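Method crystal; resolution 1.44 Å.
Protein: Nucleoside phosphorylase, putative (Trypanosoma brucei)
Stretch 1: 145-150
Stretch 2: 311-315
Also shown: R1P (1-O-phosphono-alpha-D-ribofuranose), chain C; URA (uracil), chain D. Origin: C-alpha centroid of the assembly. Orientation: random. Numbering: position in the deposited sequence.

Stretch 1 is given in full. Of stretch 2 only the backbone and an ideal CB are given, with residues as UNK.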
# COMPACT_ATOMS: atom_id res chain seq x y z
N ARG A 145 11.94 -10.25 -5.02
CA ARG A 145 11.68 -9.61 -3.74
C ARG A 145 12.46 -10.30 -2.65
O ARG A 145 12.43 -11.52 -2.55
CB ARG A 145 10.18 -9.66 -3.43
CG ARG A 145 9.85 -9.37 -1.98
CD ARG A 145 8.38 -9.08 -1.79
NE ARG A 145 7.96 -9.27 -0.39
CZ ARG A 145 8.37 -8.52 0.63
NH1 ARG A 145 7.94 -8.81 1.85
NH2 ARG A 145 9.20 -7.48 0.46
N LEU A 146 13.18 -9.52 -1.86
CA LEU A 146 13.81 -10.01 -0.63
C LEU A 146 13.17 -9.24 0.52
O LEU A 146 13.39 -8.04 0.68
CB LEU A 146 15.33 -9.83 -0.63
CG LEU A 146 16.04 -10.16 0.70
CD1 LEU A 146 15.69 -11.57 1.25
CD2 LEU A 146 17.55 -10.01 0.57
N GLY A 147 12.32 -9.93 1.29
CA GLY A 147 11.50 -9.27 2.26
C GLY A 147 11.51 -9.90 3.63
O GLY A 147 12.39 -10.71 3.96
N THR A 148 10.56 -9.47 4.45
CA THR A 148 10.31 -10.10 5.74
C THR A 148 8.88 -10.60 5.71
O THR A 148 8.09 -10.16 4.90
CB THR A 148 10.50 -9.13 6.93
OG1 THR A 148 9.60 -8.02 6.82
CG2 THR A 148 11.97 -8.65 7.00
N CYS A 149 8.56 -11.54 6.58
CA CYS A 149 7.21 -12.10 6.55
C CYS A 149 6.83 -12.78 7.84
O CYS A 149 7.66 -12.95 8.76
CB CYS A 149 7.12 -13.12 5.41
SG CYS A 149 8.16 -14.60 5.71
N GLY A 150 5.56 -13.17 7.94
CA GLY A 150 5.10 -14.08 8.98
C GLY A 150 4.97 -15.48 8.42
O GLY A 150 4.91 -15.65 7.20
N UNK A 311 10.11 -14.34 -5.11
CA UNK A 311 10.23 -13.70 -3.80
C UNK A 311 10.80 -14.68 -2.79
O UNK A 311 10.60 -15.90 -2.89
CB UNK A 311 8.87 -13.17 -3.32
N UNK A 312 11.52 -14.13 -1.82
CA UNK A 312 12.02 -14.91 -0.70
C UNK A 312 12.00 -13.96 0.48
O UNK A 312 12.46 -12.83 0.35
CB UNK A 312 13.41 -15.49 -0.96
N UNK A 313 11.48 -14.40 1.62
CA UNK A 313 11.31 -13.50 2.75
C UNK A 313 11.77 -14.15 4.04
O UNK A 313 11.46 -15.30 4.28
CB UNK A 313 9.85 -13.06 2.87
N UNK A 314 12.47 -13.39 4.87
CA UNK A 314 12.92 -13.85 6.16
C UNK A 314 11.73 -13.89 7.13
O UNK A 314 11.00 -12.91 7.26
CB UNK A 314 14.04 -12.95 6.69
N UNK A 315 11.58 -15.01 7.83
CA UNK A 315 10.45 -15.18 8.76
C UNK A 315 10.77 -14.44 10.06
O UNK A 315 11.60 -14.88 10.84
CB UNK A 315 10.17 -16.66 9.03
C5 R1P C . 5.27 -4.98 6.92
O5 R1P C . 5.97 -4.84 8.16
C4 R1P C . 6.23 -5.03 5.75
O4 R1P C . 7.27 -6.00 5.97
C1 R1P C . 7.26 -6.99 4.93
C2 R1P C . 5.82 -6.93 4.39
O2 R1P C . 5.58 -7.55 3.11
C3 R1P C . 5.55 -5.42 4.46
O3 R1P C . 6.16 -4.70 3.37
O1 R1P C . 8.31 -6.79 3.92
P R1P C . 9.53 -5.73 3.92
O1P R1P C . 8.74 -4.42 3.85
O2P R1P C . 10.30 -6.06 2.65
O3P R1P C . 10.31 -5.85 5.20
N1 URA D . 5.51 -8.88 7.46
C2 URA D . 4.19 -9.15 7.31
O2 URA D . 3.52 -8.65 6.34
N3 URA D . 3.57 -9.92 8.18
C4 URA D . 4.21 -10.45 9.24
O4 URA D . 3.57 -11.17 10.02
C5 URA D . 5.55 -10.18 9.42
C6 URA D . 6.19 -9.37 8.50

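The two segments are neighbouring parallel strands, in register from Arg145 opposite position 311 to Cys149 opposite position 315, with axes 4.0 Å apart at closest approach and N-to-C directions 45° apart. Backbone hydrogen bonds fix the pairing: 312 N donates to Arg145 O (2.9 Å), Gly147 N to 312 O (3.1 Å), 314 N to Gly147 O (2.8 Å) and Cys149 N to 314 O (2.9 Å). Side chains therefore alternate, with 311, 313 and 315 on the face of Arg145 and Cys149, and 312 and 314 on that of Leu146 and Thr148.

Position 311 has extended angles (-159/150), and its ideal CB lies 3.8 Å from Arg145 CB. The arginine, t at chi1 to chi3, runs on toward the ribose phosphate, so what 311 meets here is mainly aliphatic. A small or apolar residue would suit; nothing visible selects among them. The deposited residue is Ala311, whose methyl packs on Arg145 CB and whose CA makes a 3.3 Å CA-H...O contact with Arg145 O.

Position 312 (-147/133) turns to the other face. Its ideal CB is 4.4 Å from Arg145 O and 5.0 Å from Leu146 CD1, a loosely filled setting, bordered by a carbonyl that already takes the hydrogen bond from 312 N and by a leucine methyl; stretch 1 alone does not limit the size here. It is Ala312, and its role across the strands lies chiefly in its backbone N and O.

Position 313 (-135/138) is the most informative. Its ideal CB is 3.6 Å from both Gly147 O and Cys149 SG, and Gly147 offers no side chain beside it. The Arg145 guanidinium lies nearby, with NH1 hydrogen-bonded to R1P O1 (2.9 Å) and NH2 to R1P O2P (2.8 Å). A compact residue such as alanine, serine or cysteine fits this description. Cys313 is deposited, with chi1 at -60° (m): its CB packs on Cys149 SG at 3.6 Å, while its SG lies 3.7 Å from Arg145 NH1, oblique to the guanidinium. An ideal CB on Gly147 would be only 3.2 Å from Cys313 SG and would clash with Arg145 CZ at 2.1 Å.

Position 314 (-75/131) shares its face with Thr148, whose OG1 is committed to R1P O3P (2.8 Å). The ideal CB lies 3.9 Å from Gly147 O and 4.8 Å from Thr148 CG2, close to neither, so a medium-sized residue such as valine, isoleucine or threonine would do. Val314, with chi1 t, is the residue found; its side chain packs only loosely here, and its backbone N and O do the pairing, to Gly147 O and from Cys149 N.

Position 315 (-79/105) has its ideal CB 4.4 Å from Cys149 SG, favouring an apolar, perhaps branched, side chain. Val315 meets this with CG2 3.8 Å from Cys149 SG.

Stretch 2 311-315: AACVV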
# COMPACT_ATOMS: atom_id res chain seq x y z
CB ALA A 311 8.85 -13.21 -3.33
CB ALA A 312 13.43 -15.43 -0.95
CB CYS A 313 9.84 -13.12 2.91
SG CYS A 313 9.11 -12.27 1.49
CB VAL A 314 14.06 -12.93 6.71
CG1 VAL A 314 14.53 -13.37 8.10
CG2 VAL A 314 15.25 -12.90 5.75
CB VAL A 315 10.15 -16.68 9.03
CG1 VAL A 315 9.01 -16.87 10.07
CG2 VAL A 315 9.80 -17.37 7.73
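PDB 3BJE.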